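Local atomic coordinates of BH0493 protein (Bacillus halodurans C-125, PDB entry 2QEE), a protein that binds zinc and is probably a metal-dependent hydrolase of the amidohydrolase superfamily. Residues Met27-Phe32 and Ser140-Thr145; Gln129-Leu134 and Asp164-Ala169; Leu311-Arg316 and Met344-Thr349. All coordinates share one frame; numbering follows the deposited sequence.

Contact 1: residues Met27-Phe32 and Ser140-Thr145; sequences MHTHLF and SDVVMT. With ZN (zinc ion), chain T.
Thr29 holds OG1 between its own backbone N and carbonyl carbon (chi1 76°), and Thr145 holds OG1 anti to its carbonyl carbon (chi1 -69°); each hydroxyl then binds a carbonyl of the other segment. Thr29 OG1 donates to Val143 O at 2.8 Å from above the carbonyl plane. The same oxygen takes Thr29 N at 2.9 Å, so a single residue grips it twice. Thr29 OG1 also accepts from Leu31 N, closing an ST turn in the loop. In return Thr145 OG1 donates to Thr29 O at 2.8 Å. This hydroxyl lies 3.1 Å from His28 CE1 and over one face of the His30 ring, offset toward the rim. A water accepts from His28 ND1 and donates to Thr145 OG1, which helps fix the rotation of a ring whose NE2 binds the zinc ion at 2.2 Å. His30 NE2 binds the same ion at 2.3 Å, and Asp357 and a water are further ligands. His28 and His30 match the His-X-His motif found after the first barrel strand in amidohydrolases, consistent with that family. Farther along, Met144 SD meets Phe32 CD1 at 4.1 Å, an oblique Met-aromatic contact. Strand 139-143 runs between parallel strands 24-26 and 167-168; Val142 and Met144 touch Phe167 of the latter, and Met27 and Val143 pack on Phe410 of helix 395-414.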
loop_
_atom_site.group_PDB
_atom_site.type_symbol
_atom_site.label_atom_id
_atom_site.label_comp_id
_atom_site.label_asym_id
_atom_site.label_seq_id
_atom_site.Cartn_x
_atom_site.Cartn_y
_atom_site.Cartn_z
ATOM N N MET C 27 5.966 16.334 -19.178
ATOM C CA MET C 27 5.345 17.598 -18.714
ATOM C C MET C 27 5.872 18.191 -17.425
ATOM O O MET C 27 5.290 19.161 -16.924
ATOM C CB MET C 27 3.809 17.601 -18.721
ATOM C CG MET C 27 3.113 16.377 -18.046
ATOM S SD MET C 27 3.453 16.356 -16.277
ATOM C CE MET C 27 2.486 17.762 -15.651
ATOM N N HIS C 28 6.934 17.607 -16.897
ATOM C CA HIS C 28 7.643 18.241 -15.781
ATOM C C HIS C 28 9.073 17.717 -15.750
ATOM O O HIS C 28 9.276 16.516 -15.480
ATOM C CB HIS C 28 6.987 17.935 -14.413
ATOM C CG HIS C 28 7.772 18.488 -13.262
ATOM N ND1 HIS C 28 8.023 19.835 -13.134
ATOM C CD2 HIS C 28 8.416 17.883 -12.233
ATOM C CE1 HIS C 28 8.758 20.045 -12.055
ATOM N NE2 HIS C 28 9.029 18.877 -11.504
ATOM N N THR C 29 10.051 18.595 -16.032
ATOM C CA THR C 29 11.460 18.238 -15.967
ATOM C C THR C 29 12.195 19.415 -15.336
ATOM O O THR C 29 11.621 20.470 -15.209
ATOM C CB THR C 29 12.118 17.983 -17.349
ATOM O OG1 THR C 29 12.374 19.249 -18.025
ATOM C CG2 THR C 29 11.235 17.095 -18.278
ATOM N N HIS C 30 13.480 19.205 -15.104
ATOM C CA HIS C 30 14.390 20.271 -14.639
ATOM C C HIS C 30 15.441 20.485 -15.713
ATOM O O HIS C 30 16.592 20.720 -15.408
ATOM C CB HIS C 30 15.010 19.826 -13.336
ATOM C CG HIS C 30 14.045 19.918 -12.214
ATOM N ND1 HIS C 30 13.808 21.093 -11.534
ATOM C CD2 HIS C 30 13.163 19.015 -11.736
ATOM C CE1 HIS C 30 12.849 20.895 -10.647
ATOM N NE2 HIS C 30 12.436 19.646 -10.759
ATOM N N LEU C 31 15.060 20.290 -16.975
ATOM C CA LEU C 31 15.992 20.515 -18.079
ATOM C C LEU C 31 15.754 21.947 -18.657
ATOM O O LEU C 31 14.732 22.559 -18.408
ATOM C CB LEU C 31 15.759 19.495 -19.201
ATOM C CG LEU C 31 15.949 18.053 -18.697
ATOM C CD1 LEU C 31 15.622 17.118 -19.893
ATOM C CD2 LEU C 31 17.367 17.851 -18.256
ATOM N N PHE C 32 16.722 22.447 -19.441
ATOM C CA PHE C 32 16.509 23.758 -20.098
ATOM C C PHE C 32 16.881 23.717 -21.592
ATOM O O PHE C 32 17.707 22.911 -21.982
ATOM C CB PHE C 32 17.393 24.835 -19.417
ATOM C CG PHE C 32 17.066 25.053 -17.963
ATOM C CD1 PHE C 32 16.082 25.953 -17.584
ATOM C CD2 PHE C 32 17.745 24.319 -16.973
ATOM C CE1 PHE C 32 15.758 26.153 -16.209
ATOM C CE2 PHE C 32 17.418 24.496 -15.582
ATOM C CZ PHE C 32 16.428 25.404 -15.212
ATOM N N SER C 140 9.230 14.654 -27.877
ATOM C CA SER C 140 8.961 15.749 -28.824
ATOM C C SER C 140 8.919 17.091 -28.081
ATOM O O SER C 140 9.194 18.177 -28.679
ATOM C CB SER C 140 7.638 15.504 -29.522
ATOM O OG SER C 140 6.543 15.570 -28.629
ATOM N N ASP C 141 8.535 17.064 -26.799
ATOM C CA ASP C 141 8.289 18.290 -26.066
ATOM C C ASP C 141 8.733 18.111 -24.619
ATOM O O ASP C 141 8.329 17.136 -23.972
ATOM C CB ASP C 141 6.803 18.637 -26.074
ATOM C CG ASP C 141 6.322 19.012 -27.482
ATOM O OD1 ASP C 141 6.398 20.206 -27.864
ATOM O OD2 ASP C 141 5.967 18.124 -28.273
ATOM N N VAL C 142 9.476 19.092 -24.102
ATOM C CA VAL C 142 9.973 19.067 -22.732
ATOM C C VAL C 142 9.402 20.283 -22.011
ATOM O O VAL C 142 9.527 21.438 -22.514
ATOM C CB VAL C 142 11.549 19.120 -22.735
ATOM C CG1 VAL C 142 12.112 19.467 -21.348
ATOM C CG2 VAL C 142 12.123 17.776 -23.206
ATOM N N VAL C 143 8.750 20.063 -20.862
ATOM C CA VAL C 143 8.347 21.198 -20.026
ATOM C C VAL C 143 9.440 21.422 -19.008
ATOM O O VAL C 143 9.850 20.497 -18.249
ATOM C CB VAL C 143 6.979 21.031 -19.383
ATOM C CG1 VAL C 143 6.647 22.243 -18.532
ATOM C CG2 VAL C 143 5.864 20.841 -20.467
ATOM N N MET C 144 9.899 22.680 -18.952
ATOM C CA MET C 144 10.963 23.058 -18.031
ATOM C C MET C 144 10.394 23.399 -16.664
ATOM O O MET C 144 9.151 23.516 -16.488
ATOM C CB MET C 144 11.673 24.332 -18.630
ATOM C CG MET C 144 12.303 24.050 -20.017
ATOM S SD MET C 144 13.225 25.590 -20.560
ATOM C CE MET C 144 11.834 26.600 -20.959
ATOM N N THR C 145 11.298 23.666 -15.708
ATOM C CA THR C 145 10.948 24.308 -14.439
ATOM C C THR C 145 11.711 25.673 -14.383
ATOM O O THR C 145 12.934 25.666 -14.317
ATOM C CB THR C 145 11.405 23.427 -13.272
ATOM O OG1 THR C 145 10.573 22.241 -13.266
ATOM C CG2 THR C 145 11.212 24.158 -11.962
HETATM ZN ZN ZN T . 10.746 18.225 -10.245
HETATM O O HOH W 1 8.074 22.168 -14.665
HETATM O O HOH W 2 14.074 23.322 -15.832
HETATM O O HOH W 3 10.317 18.102 -8.502
#

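Contact 2: residues Gln129-Leu134 and Asp164-Ala169; sequences QVDTVL and DSRFHA
Helix residues Val130, Asp131 and Leu134 face a type I beta turn running from Asp164 to Phe167, with the CA atoms of Leu134 and Arg166 9.4 Å apart. The turn is also an Asx turn, Asp164 OD1 accepting from Arg166 N, and it leads into strand 167-168 of the parallel sheet that helix 126-136 covers. Arg166 links the two parts in a salt-bridge network. Its side chain, bent at chi3 (-60°), grips Asp164 side-on, NE to OD1 at 3.0 Å and NH2 to OD2, both oxygens near the guanidinium plane. From the helix, Asp131 OD1 takes NH1 at 2.8 Å, the carboxylate turned 63° from the guanidinium. Val130 CG1 and Leu134 CD1 lie over one guanidinium face, the valine methyl 3.6 Å from Arg166 NH2. An alanine in place of Arg166 would probably leave the Asp131 carboxylate without its cationic mate and Asp164 OD2 without its NH2 donor, and open a gap beneath the two methyls. Deeper in, Val130 CG1 reaches the edge of the Phe167 ring, 3.9 Å from CZ. A water donates to Asp131 OD1 and accepts from Arg166 NH2 at 2.9 Å.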
loop_
_atom_site.group_PDB
_atom_site.type_symbol
_atom_site.label_atom_id
_atom_site.label_comp_id
_atom_site.label_asym_id
_atom_site.label_seq_id
_atom_site.Cartn_x
_atom_site.Cartn_y
_atom_site.Cartn_z
ATOM N N GLN C 129 23.840 17.176 -28.326
ATOM C CA GLN C 129 23.431 16.154 -27.340
ATOM C C GLN C 129 21.934 16.189 -27.148
ATOM O O GLN C 129 21.291 15.125 -26.990
ATOM C CB GLN C 129 24.191 16.260 -26.000
ATOM C CG GLN C 129 23.885 15.103 -24.994
ATOM C CD GLN C 129 24.360 13.708 -25.469
ATOM O OE1 GLN C 129 24.626 13.487 -26.665
ATOM N NE2 GLN C 129 24.448 12.747 -24.521
ATOM N N VAL C 130 21.372 17.377 -27.080
ATOM C CA VAL C 130 19.895 17.508 -27.035
ATOM C C VAL C 130 19.279 16.783 -28.247
ATOM O O VAL C 130 18.343 15.993 -28.098
ATOM C CB VAL C 130 19.434 19.003 -26.915
ATOM C CG1 VAL C 130 17.965 19.131 -27.120
ATOM C CG2 VAL C 130 19.801 19.552 -25.544
ATOM N N ASP C 131 19.777 17.051 -29.449
ATOM C CA ASP C 131 19.256 16.348 -30.631
ATOM C C ASP C 131 19.317 14.831 -30.476
ATOM O O ASP C 131 18.339 14.148 -30.728
ATOM C CB ASP C 131 20.016 16.795 -31.887
ATOM C CG ASP C 131 19.599 18.163 -32.353
ATOM O OD1 ASP C 131 18.603 18.720 -31.852
ATOM O OD2 ASP C 131 20.270 18.693 -33.276
ATOM N N THR C 132 20.482 14.314 -30.108
ATOM C CA THR C 132 20.663 12.892 -29.908
ATOM C C THR C 132 19.677 12.351 -28.862
ATOM O O THR C 132 18.974 11.359 -29.113
ATOM C CB THR C 132 22.088 12.582 -29.455
ATOM O OG1 THR C 132 23.013 13.062 -30.461
ATOM C CG2 THR C 132 22.263 11.084 -29.308
ATOM N N VAL C 133 19.650 12.998 -27.691
ATOM C CA VAL C 133 18.883 12.452 -26.565
ATOM C C VAL C 133 17.385 12.488 -26.826
ATOM O O VAL C 133 16.702 11.495 -26.546
ATOM C CB VAL C 133 19.271 13.136 -25.204
ATOM C CG1 VAL C 133 18.236 12.798 -24.076
ATOM C CG2 VAL C 133 20.610 12.687 -24.822
ATOM N N LEU C 134 16.851 13.567 -27.391
ATOM C CA LEU C 134 15.414 13.629 -27.626
ATOM C C LEU C 134 14.979 12.597 -28.685
ATOM O O LEU C 134 13.845 12.077 -28.629
ATOM C CB LEU C 134 14.987 15.034 -28.083
ATOM C CG LEU C 134 15.181 16.152 -27.037
ATOM C CD1 LEU C 134 14.507 17.462 -27.540
ATOM C CD2 LEU C 134 14.597 15.754 -25.729
ATOM N N ASP C 164 13.961 27.042 -27.529
ATOM C CA ASP C 164 13.485 26.506 -28.817
ATOM C C ASP C 164 12.127 25.831 -28.683
ATOM O O ASP C 164 11.638 25.672 -27.552
ATOM C CB ASP C 164 14.526 25.710 -29.580
ATOM C CG ASP C 164 14.715 24.321 -29.077
ATOM O OD1 ASP C 164 13.786 23.481 -29.126
ATOM O OD2 ASP C 164 15.856 24.071 -28.705
ATOM N N SER C 165 11.517 25.491 -29.824
ATOM C CA SER C 165 10.094 25.201 -29.924
ATOM C C SER C 165 9.784 23.896 -29.181
ATOM O O SER C 165 8.621 23.616 -28.896
ATOM C CB SER C 165 9.709 25.007 -31.405
ATOM O OG SER C 165 10.587 24.071 -32.005
ATOM N N ARG C 166 10.829 23.133 -28.916
ATOM C CA ARG C 166 10.707 21.782 -28.240
ATOM C C ARG C 166 10.599 21.909 -26.723
ATOM O O ARG C 166 10.212 20.946 -26.037
ATOM C CB ARG C 166 11.895 20.904 -28.555
ATOM C CG ARG C 166 12.044 20.563 -30.026
ATOM C CD ARG C 166 13.369 19.877 -30.321
ATOM N NE ARG C 166 14.502 20.706 -29.963
ATOM C CZ ARG C 166 15.776 20.355 -30.133
ATOM N NH1 ARG C 166 16.107 19.173 -30.659
ATOM N NH2 ARG C 166 16.722 21.204 -29.764
ATOM N N PHE C 167 10.907 23.108 -26.212
ATOM C CA PHE C 167 10.996 23.369 -24.756
ATOM C C PHE C 167 9.958 24.375 -24.359
ATOM O O PHE C 167 9.788 25.444 -24.993
ATOM C CB PHE C 167 12.396 23.866 -24.355
ATOM C CG PHE C 167 13.458 22.830 -24.469
ATOM C CD1 PHE C 167 13.912 22.169 -23.306
ATOM C CD2 PHE C 167 14.021 22.508 -25.694
ATOM C CE1 PHE C 167 14.884 21.193 -23.361
ATOM C CE2 PHE C 167 15.029 21.541 -25.797
ATOM C CZ PHE C 167 15.448 20.827 -24.636
ATOM N N HIS C 168 9.220 24.037 -23.322
ATOM C CA HIS C 168 8.128 24.849 -22.893
ATOM C C HIS C 168 8.357 25.309 -21.466
ATOM O O HIS C 168 8.929 24.597 -20.665
ATOM C CB HIS C 168 6.781 24.124 -22.993
ATOM C CG HIS C 168 6.553 23.498 -24.342
ATOM N ND1 HIS C 168 5.829 24.124 -25.340
ATOM C CD2 HIS C 168 7.006 22.339 -24.876
ATOM C CE1 HIS C 168 5.809 23.349 -26.417
ATOM N NE2 HIS C 168 6.529 22.265 -26.167
ATOM N N ALA C 169 7.926 26.525 -21.168
ATOM C CA ALA C 169 8.117 27.093 -19.811
ATOM C C ALA C 169 7.065 26.651 -18.818
ATOM O O ALA C 169 5.878 26.498 -19.150
ATOM C CB ALA C 169 8.112 28.656 -19.871
HETATM O O HOH W 4 19.544 21.243 -30.179
#

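Contact 3: residues Leu311-Arg316 and Met344-Thr349; sequences LVVLAR and MEMLGT
Met346 lays its side chain at about a right angle to that of Val312, and this crossing forms the middle of the contact. The CG1 branch of Val312, anti to the backbone N, points into the methionine and stands 3.5 Å from Met346 CB. The methionine bends at chi3 (-83°), which brings CE back to within 3.6 Å of the same CG1, so the valine methyl is touched at both ends of the chain that crosses it. Met346 SD also reaches the neighbouring Val313, 4.0 Å from its CG2. Leu347 also packs on Val312: its CG approaches CG1, while its two methyls reach Ala315 CB, CD2 at 3.9 Å. CD2 also lies 3.8 Å from Arg316 CG, where leucine and arginine side chains meet obliquely. Helix 308-317 is the helix of a beta-alpha-beta crossover between parallel strands 298-302 and 321-323, and helix 333-347 follows the second strand, consistent with neighbouring helices on the outside of an amidohydrolase-type barrel; Val312 and Leu347 both also rest on Ile323 of strand 321-323. Arg316 crosses Met346 at about a right angle, its CD 3.9 Å from Met346 CB. Its guanidinium then gives NH1 to Met346 O at 2.8 Å, a bent bond with an N-H...O angle of 137° and the oxygen slightly out of the guanidinium plane. The acceptor belongs to the last turn of helix 333-347, where an arginine charge would probably be favoured by the helix dipole; Gly348 then leaves helical geometry with positive phi (67°). The second subunit also binds this guanidinium: NH1 has a second partner in Glu56 of that subunit, a salt bridge, and NH2 donates to Tyr52 O of the same subunit.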
loop_
_atom_site.group_PDB
_atom_site.type_symbol
_atom_site.label_atom_id
_atom_site.label_comp_id
_atom_site.label_asym_id
_atom_site.label_seq_id
_atom_site.Cartn_x
_atom_site.Cartn_y
_atom_site.Cartn_z
ATOM N N LEU C 311 -5.755 9.860 -3.908
ATOM C CA LEU C 311 -5.620 10.847 -5.002
ATOM C C LEU C 311 -6.396 10.423 -6.295
ATOM O O LEU C 311 -7.085 11.257 -6.932
ATOM C CB LEU C 311 -4.140 11.061 -5.322
ATOM C CG LEU C 311 -3.835 12.019 -6.486
ATOM C CD1 LEU C 311 -4.347 13.454 -6.118
ATOM C CD2 LEU C 311 -2.378 11.990 -6.808
ATOM N N VAL C 312 -6.292 9.143 -6.664
ATOM C CA VAL C 312 -7.111 8.615 -7.792
ATOM C C VAL C 312 -8.571 8.786 -7.505
ATOM O O VAL C 312 -9.344 9.277 -8.398
ATOM C CB VAL C 312 -6.827 7.133 -8.004
ATOM C CG1 VAL C 312 -7.723 6.575 -9.125
ATOM C CG2 VAL C 312 -5.351 6.987 -8.336
ATOM N N VAL C 313 -9.017 8.489 -6.270
ATOM C CA VAL C 313 -10.461 8.628 -6.028
ATOM C C VAL C 313 -10.860 10.105 -6.123
ATOM O O VAL C 313 -11.949 10.443 -6.624
ATOM C CB VAL C 313 -10.889 8.070 -4.636
ATOM C CG1 VAL C 313 -12.430 8.190 -4.458
ATOM C CG2 VAL C 313 -10.468 6.583 -4.496
ATOM N N LEU C 314 -9.986 10.996 -5.690
ATOM C CA LEU C 314 -10.327 12.427 -5.760
ATOM C C LEU C 314 -10.475 12.868 -7.239
ATOM O O LEU C 314 -11.352 13.689 -7.561
ATOM C CB LEU C 314 -9.238 13.230 -5.058
ATOM C CG LEU C 314 -9.658 14.697 -4.774
ATOM C CD1 LEU C 314 -10.966 14.833 -3.974
ATOM C CD2 LEU C 314 -8.503 15.379 -4.035
ATOM N N ALA C 315 -9.604 12.354 -8.106
ATOM C CA ALA C 315 -9.719 12.595 -9.589
ATOM C C ALA C 315 -11.096 12.093 -10.107
ATOM O O ALA C 315 -11.718 12.694 -11.022
ATOM C CB ALA C 315 -8.610 11.910 -10.349
ATOM N N ARG C 316 -11.563 10.970 -9.579
ATOM C CA ARG C 316 -12.931 10.540 -9.955
ATOM C C ARG C 316 -13.982 11.586 -9.596
ATOM O O ARG C 316 -15.027 11.620 -10.224
ATOM C CB ARG C 316 -13.352 9.254 -9.264
ATOM C CG ARG C 316 -12.548 8.016 -9.719
ATOM C CD ARG C 316 -13.116 6.737 -9.049
ATOM N NE ARG C 316 -14.565 6.507 -9.267
ATOM C CZ ARG C 316 -15.053 5.900 -10.351
ATOM N NH1 ARG C 316 -14.243 5.471 -11.324
ATOM N NH2 ARG C 316 -16.368 5.768 -10.485
ATOM N N MET C 344 -5.542 3.423 -13.940
ATOM C CA MET C 344 -6.264 2.991 -15.126
ATOM C C MET C 344 -7.548 2.321 -14.691
ATOM O O MET C 344 -8.553 2.454 -15.356
ATOM C CB MET C 344 -5.425 2.046 -15.954
ATOM C CG MET C 344 -6.053 1.878 -17.410
ATOM S SD MET C 344 -4.895 1.169 -18.567
ATOM C CE MET C 344 -3.812 2.598 -18.841
ATOM N N GLU C 345 -7.505 1.535 -13.620
ATOM C CA GLU C 345 -8.771 0.834 -13.195
ATOM C C GLU C 345 -9.897 1.810 -12.835
ATOM O O GLU C 345 -11.050 1.545 -13.119
ATOM C CB GLU C 345 -8.479 -0.166 -12.019
ATOM C CG GLU C 345 -7.651 -1.367 -12.626
ATOM C CD GLU C 345 -6.986 -2.290 -11.611
ATOM O OE1 GLU C 345 -7.252 -2.194 -10.370
ATOM O OE2 GLU C 345 -6.177 -3.124 -12.134
ATOM N N MET C 346 -9.554 2.970 -12.230
ATOM C CA MET C 346 -10.570 3.915 -11.762
ATOM C C MET C 346 -10.786 5.121 -12.659
ATOM O O MET C 346 -11.759 5.871 -12.466
ATOM C CB MET C 346 -10.204 4.432 -10.354
ATOM C CG MET C 346 -10.680 3.467 -9.271
ATOM S SD MET C 346 -10.334 4.067 -7.620
ATOM C CE MET C 346 -8.637 3.499 -7.567
ATOM N N LEU C 347 -9.843 5.340 -13.566
ATOM C CA LEU C 347 -9.900 6.558 -14.423
ATOM C C LEU C 347 -9.848 6.238 -15.911
ATOM O O LEU C 347 -9.904 7.155 -16.748
ATOM C CB LEU C 347 -8.745 7.518 -14.090
ATOM C CG LEU C 347 -8.676 8.013 -12.623
ATOM C CD1 LEU C 347 -7.408 8.862 -12.510
ATOM C CD2 LEU C 347 -9.907 8.834 -12.277
ATOM N N GLY C 348 -9.673 4.962 -16.285
ATOM C CA GLY C 348 -9.561 4.677 -17.715
ATOM C C GLY C 348 -8.272 5.299 -18.250
ATOM O O GLY C 348 -7.217 5.066 -17.733
ATOM N N THR C 349 -8.378 6.083 -19.318
ATOM C CA THR C 349 -7.210 6.779 -19.849
ATOM C C THR C 349 -7.187 8.285 -19.490
ATOM O O THR C 349 -6.367 9.057 -20.080
ATOM C CB THR C 349 -7.145 6.669 -21.398
ATOM O OG1 THR C 349 -8.359 7.214 -21.916
ATOM C CG2 THR C 349 -6.968 5.175 -21.817
#

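In the fold
From the N terminus, strand 24-26 leads into 27-32, and contact 1 closes a long, mostly helical loop when the chain returns at 140-145. Helix 126-136, just before that return, opens contact 2, which closes at 164-169, so contacts 1 and 2 cross along the chain. They touch directly: Asp141 OD1 and His168 NE2 are probably hydrogen-bonded, as are Val142 O and His168 N, across neighbouring strands 139-143 and 167-168. Together they join the zinc loop, this parallel sheet and its covering helix. Contact 3 follows in series, closing a shorter loop between helices 308-317 and 333-347; its centre lies about 25 Å from that of contact 1, beside a second subunit.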